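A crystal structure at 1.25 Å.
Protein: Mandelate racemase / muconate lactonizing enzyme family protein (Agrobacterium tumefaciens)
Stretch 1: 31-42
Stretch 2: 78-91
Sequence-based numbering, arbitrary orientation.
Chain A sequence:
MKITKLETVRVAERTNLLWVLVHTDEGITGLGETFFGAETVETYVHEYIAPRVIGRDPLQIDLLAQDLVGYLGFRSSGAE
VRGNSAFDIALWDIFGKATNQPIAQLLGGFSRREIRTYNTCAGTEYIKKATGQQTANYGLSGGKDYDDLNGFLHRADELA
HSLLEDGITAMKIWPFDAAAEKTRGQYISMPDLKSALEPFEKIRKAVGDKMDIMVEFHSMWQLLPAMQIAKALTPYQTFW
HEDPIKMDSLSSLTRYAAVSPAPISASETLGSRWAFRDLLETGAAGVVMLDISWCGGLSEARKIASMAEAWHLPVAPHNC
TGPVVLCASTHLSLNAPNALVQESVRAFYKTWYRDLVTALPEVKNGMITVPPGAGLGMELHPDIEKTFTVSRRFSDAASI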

# COMPACT_ATOMS: atom_id res chain seq x y z
N LEU A 31 -30.75 35.27 -8.90
CA LEU A 31 -29.93 35.29 -10.11
C LEU A 31 -28.76 34.32 -10.02
O LEU A 31 -28.00 34.35 -9.05
N GLY A 32 -28.64 33.46 -11.03
CA GLY A 32 -27.50 32.57 -11.15
C GLY A 32 -26.91 32.67 -12.55
O GLY A 32 -27.48 33.31 -13.43
N GLU A 33 -25.79 31.99 -12.77
CA GLU A 33 -25.02 32.15 -13.99
C GLU A 33 -24.15 30.93 -14.20
O GLU A 33 -23.70 30.32 -13.24
N THR A 34 -23.90 30.60 -15.46
CA THR A 34 -22.86 29.64 -15.80
C THR A 34 -22.26 30.01 -17.15
O THR A 34 -22.64 31.02 -17.75
N PHE A 35 -21.31 29.21 -17.61
CA PHE A 35 -20.47 29.58 -18.74
C PHE A 35 -20.16 28.32 -19.54
O PHE A 35 -19.87 27.27 -18.96
N PHE A 36 -20.20 28.47 -20.87
CA PHE A 36 -19.97 27.43 -21.89
C PHE A 36 -21.24 26.66 -22.22
O PHE A 36 -21.98 26.23 -21.32
N GLY A 37 -21.48 26.47 -23.51
CA GLY A 37 -22.61 25.69 -23.98
C GLY A 37 -23.92 26.29 -23.51
O GLY A 37 -24.82 25.56 -23.07
N ALA A 38 -24.05 27.60 -23.62
CA ALA A 38 -25.20 28.31 -23.08
C ALA A 38 -26.53 27.82 -23.65
O ALA A 38 -27.50 27.71 -22.92
N GLU A 39 -26.59 27.54 -24.95
CA GLU A 39 -27.85 27.04 -25.51
C GLU A 39 -28.21 25.66 -24.97
O GLU A 39 -29.37 25.38 -24.65
N THR A 40 -27.21 24.79 -24.87
CA THR A 40 -27.41 23.45 -24.37
C THR A 40 -27.88 23.47 -22.91
O THR A 40 -28.85 22.79 -22.54
N VAL A 41 -27.20 24.25 -22.08
CA VAL A 41 -27.58 24.35 -20.68
C VAL A 41 -28.97 24.96 -20.54
O VAL A 41 -29.78 24.50 -19.73
N GLU A 42 -29.28 25.95 -21.37
CA GLU A 42 -30.62 26.53 -21.36
C GLU A 42 -31.69 25.49 -21.64
O GLU A 42 -32.72 25.43 -20.95
N GLY A 78 -20.29 18.73 -16.90
CA GLY A 78 -21.14 18.71 -18.08
C GLY A 78 -22.36 19.62 -17.99
O GLY A 78 -22.58 20.30 -16.99
N ALA A 79 -23.17 19.59 -19.04
CA ALA A 79 -24.23 20.58 -19.20
C ALA A 79 -25.24 20.53 -18.07
O ALA A 79 -25.69 21.58 -17.58
N GLU A 80 -25.61 19.33 -17.66
CA GLU A 80 -26.57 19.17 -16.58
C GLU A 80 -26.04 19.81 -15.29
O GLU A 80 -26.75 20.55 -14.60
N VAL A 81 -24.78 19.53 -14.96
CA VAL A 81 -24.19 20.10 -13.77
C VAL A 81 -24.09 21.62 -13.87
O VAL A 81 -24.36 22.32 -12.89
N ARG A 82 -23.72 22.14 -15.03
CA ARG A 82 -23.65 23.59 -15.19
C ARG A 82 -25.01 24.24 -14.96
O ARG A 82 -25.11 25.28 -14.29
N GLY A 83 -26.07 23.63 -15.47
CA GLY A 83 -27.40 24.15 -15.22
C GLY A 83 -27.79 24.08 -13.76
O GLY A 83 -28.32 25.03 -13.19
N ASN A 84 -27.52 22.93 -13.14
CA ASN A 84 -27.79 22.78 -11.71
C ASN A 84 -27.05 23.81 -10.88
O ASN A 84 -27.57 24.31 -9.87
N SER A 85 -25.83 24.11 -11.28
CA SER A 85 -24.97 25.03 -10.54
C SER A 85 -25.48 26.47 -10.64
O SER A 85 -25.52 27.19 -9.63
N ALA A 86 -25.88 26.89 -11.84
CA ALA A 86 -26.47 28.21 -12.01
C ALA A 86 -27.73 28.34 -11.17
O ALA A 86 -27.94 29.35 -10.49
N PHE A 87 -28.56 27.30 -11.20
CA PHE A 87 -29.77 27.26 -10.38
C PHE A 87 -29.46 27.39 -8.89
O PHE A 87 -30.10 28.16 -8.18
N ASP A 88 -28.45 26.66 -8.42
CA ASP A 88 -28.05 26.70 -7.02
C ASP A 88 -27.62 28.10 -6.59
O ASP A 88 -27.99 28.58 -5.51
N ILE A 89 -26.85 28.78 -7.43
CA ILE A 89 -26.42 30.14 -7.13
C ILE A 89 -27.65 31.04 -6.93
O ILE A 89 -27.73 31.85 -5.99
N ALA A 90 -28.64 30.89 -7.81
CA ALA A 90 -29.87 31.67 -7.70
C ALA A 90 -30.60 31.40 -6.38
O ALA A 90 -31.17 32.31 -5.78
N LEU A 91 -30.57 30.15 -5.92
CA LEU A 91 -31.19 29.84 -4.62
C LEU A 91 -30.49 30.55 -3.47
O LEU A 91 -31.14 31.06 -2.56

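Packing of strand 31-35, the turn after it and helix 38-42 against helix 79-91. The strand runs nearly antiparallel to helix 79-91, at 154° and with a closest axial approach of 5.7 Å, whereas helix 38-42 crosses the same helix at 73° and 8.9 Å. Close to the strand the helix presents Ala86 and Ala90, and Gly32 lies against them without a side chain. Leu31 (chi1 t, chi2 p) points its CB away from the helix, so its contact is made by the backbone: Leu31 O lies 3.5 Å from Ala90 CA, in a CA-H...O contact, and 3.7 Å from Ile89 CG2. At Gly32 the two backbones come close, its CA 4.3 Å from Ala90 CA. With no side chain in the way, Gly32 CA comes within 3.3 Å of Ala86 O in a nearly straight CA-H...O contact (168° at the hydrogen); a CB here would point toward the helix and fall only 1.8 Å from Ala86 O, a plain clash. Ala90 CB rests 3.7 Å from Gly32 N. Glu33, with chi1 and chi2 both t, turns away and hydrogen-bonds through its carboxylate elsewhere in the structure. Its carbonyl faces apolar atoms instead: Glu33 O is 3.6 Å from Ala86 CB and 3.8 Å from Ile89 CD1, and it has no hydrogen-bonding partner in the model. Ile89 (chi1 m, chi2 t) thus reaches the strand at two levels, with CG2 near Leu31 O and CD1 near Glu33 O.

Thr34 (chi1 t) points toward the helix. Its OG1 sits 3.5 Å from Arg82 CB while hydrogen-bonding elsewhere in the structure, and its CB lies 4.1 Å from Ala86 CB. Phe35 (chi1 t) directs its CB away, leaving its carbonyl to meet Arg82, with Phe35 O 3.4 Å from Arg82 CD. Phe36 (chi1 m) starts sideways and its ring leads away, but its carbonyl is the main polar anchor of the interface. Arg82, in an m, t, m conformation through chi3, brings two nitrogens to this one acceptor: NH2 donates to Phe36 O at 2.9 Å and NE donates to the same Phe36 O at 3.1 Å. The carbonyl approaches the edge of the guanidinium, near its plane, where the N-H groups can converge on it. Gly37, the N-cap residue of helix 38-42, also lies by this edge, its CA 3.8 Å from Arg82 NH2; a CB there would fall 2.6 Å from Arg82 NH2, and the positive phi of 60° itself favours glycine.

Beyond the turn, Ala38 and Glu39 make no contact, but Thr40 (chi1 m) points in and sets CG2 3.7 Å from Ala79 CB. Val41 (chi1 t) fills the space between the helices: its CG1 lies 3.4 Å from Gly83 CA, a close fit against a residue with no side chain, while its CG2 lies 4.1 Å from Ala79 CB and 3.6 Å from Arg82 NH2. Glu42 turns away.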

# COMPACT_ATOMS: atom_id res chain seq x y z
CB LEU A 31 -29.41 36.71 -10.35
CG LEU A 31 -28.43 36.94 -11.50
CD1 LEU A 31 -29.05 36.60 -12.85
CD2 LEU A 31 -27.94 38.38 -11.48
CB GLU A 33 -24.14 33.40 -13.86
CG GLU A 33 -23.35 33.84 -15.09
CD GLU A 33 -22.37 34.94 -14.71
OE1 GLU A 33 -22.72 36.15 -14.81
OE2 GLU A 33 -21.26 34.60 -14.25
CB THR A 34 -23.36 28.17 -15.72
OG1 THR A 34 -22.25 27.28 -15.86
CG2 THR A 34 -24.38 27.88 -16.80
CB PHE A 35 -19.17 30.19 -18.20
CG PHE A 35 -18.36 30.97 -19.21
CD1 PHE A 35 -18.61 32.31 -19.40
CD2 PHE A 35 -17.33 30.37 -19.92
CE1 PHE A 35 -17.84 33.06 -20.29
CE2 PHE A 35 -16.57 31.11 -20.82
CZ PHE A 35 -16.83 32.45 -21.00
CB PHE A 36 -18.85 26.44 -21.57
CG PHE A 36 -17.47 27.03 -21.64
CD1 PHE A 36 -17.05 27.76 -22.75
CD2 PHE A 36 -16.56 26.80 -20.61
CE1 PHE A 36 -15.76 28.28 -22.81
CE2 PHE A 36 -15.27 27.31 -20.67
CZ PHE A 36 -14.87 28.05 -21.77
CB ALA A 38 -25.04 29.81 -23.30
CB GLU A 39 -27.79 26.98 -27.04
CG GLU A 39 -27.63 28.33 -27.71
CD GLU A 39 -27.47 28.20 -29.22
OE1 GLU A 39 -27.48 27.05 -29.73
OE2 GLU A 39 -27.33 29.24 -29.89
CB THR A 40 -26.13 22.62 -24.51
OG1 THR A 40 -25.83 22.50 -25.90
CG2 THR A 40 -26.30 21.23 -23.92
CB VAL A 41 -26.54 25.16 -19.88
CG1 VAL A 41 -26.98 25.29 -18.44
CG2 VAL A 41 -25.18 24.49 -19.97
CB GLU A 42 -30.72 27.68 -22.36
CG GLU A 42 -32.14 28.22 -22.52
CD GLU A 42 -32.17 29.44 -23.38
OE1 GLU A 42 -31.71 29.37 -24.54
OE2 GLU A 42 -32.64 30.49 -22.89
CB ALA A 79 -24.92 20.41 -20.54
CB GLU A 80 -26.88 17.69 -16.33
CG GLU A 80 -27.56 16.96 -17.49
CD GLU A 80 -26.62 16.23 -18.44
OE1 GLU A 80 -25.42 16.56 -18.54
OE2 GLU A 80 -27.11 15.30 -19.11
CB VAL A 81 -22.84 19.45 -13.45
CG1 VAL A 81 -22.13 20.22 -12.34
CG2 VAL A 81 -23.07 17.99 -13.06
CB ARG A 82 -23.05 23.97 -16.55
CG ARG A 82 -21.62 23.47 -16.70
CD ARG A 82 -20.80 24.20 -17.75
NE ARG A 82 -21.41 24.20 -19.09
CZ ARG A 82 -21.43 23.16 -19.92
NH1 ARG A 82 -20.90 21.99 -19.57
NH2 ARG A 82 -21.99 23.29 -21.12
CB ASN A 84 -27.37 21.39 -11.21
CG ASN A 84 -28.19 20.28 -11.80
OD1 ASN A 84 -29.24 20.49 -12.40
ND2 ASN A 84 -27.71 19.04 -11.62
CB SER A 85 -23.53 24.96 -11.06
OG SER A 85 -22.99 23.65 -10.94
CB ALA A 86 -26.78 28.46 -13.46
CB PHE A 87 -30.57 25.98 -10.70
CG PHE A 87 -31.80 25.80 -9.86
CD1 PHE A 87 -32.93 26.56 -10.10
CD2 PHE A 87 -31.82 24.87 -8.84
CE1 PHE A 87 -34.07 26.39 -9.33
CE2 PHE A 87 -32.96 24.70 -8.06
CZ PHE A 87 -34.08 25.45 -8.31
CB ASP A 88 -26.94 25.69 -6.76
CG ASP A 88 -26.51 25.64 -5.31
OD1 ASP A 88 -27.25 25.03 -4.50
OD2 ASP A 88 -25.45 26.22 -4.99
CB ILE A 89 -25.46 30.70 -8.22
CG1 ILE A 89 -24.16 29.89 -8.23
CG2 ILE A 89 -25.17 32.18 -7.98
CD1 ILE A 89 -23.32 30.10 -9.48
CB ALA A 90 -30.78 31.38 -8.88
CB LEU A 91 -31.23 28.34 -4.34
CG LEU A 91 -32.03 27.47 -5.31
CD1 LEU A 91 -31.99 26.03 -4.82
CD2 LEU A 91 -33.46 27.98 -5.46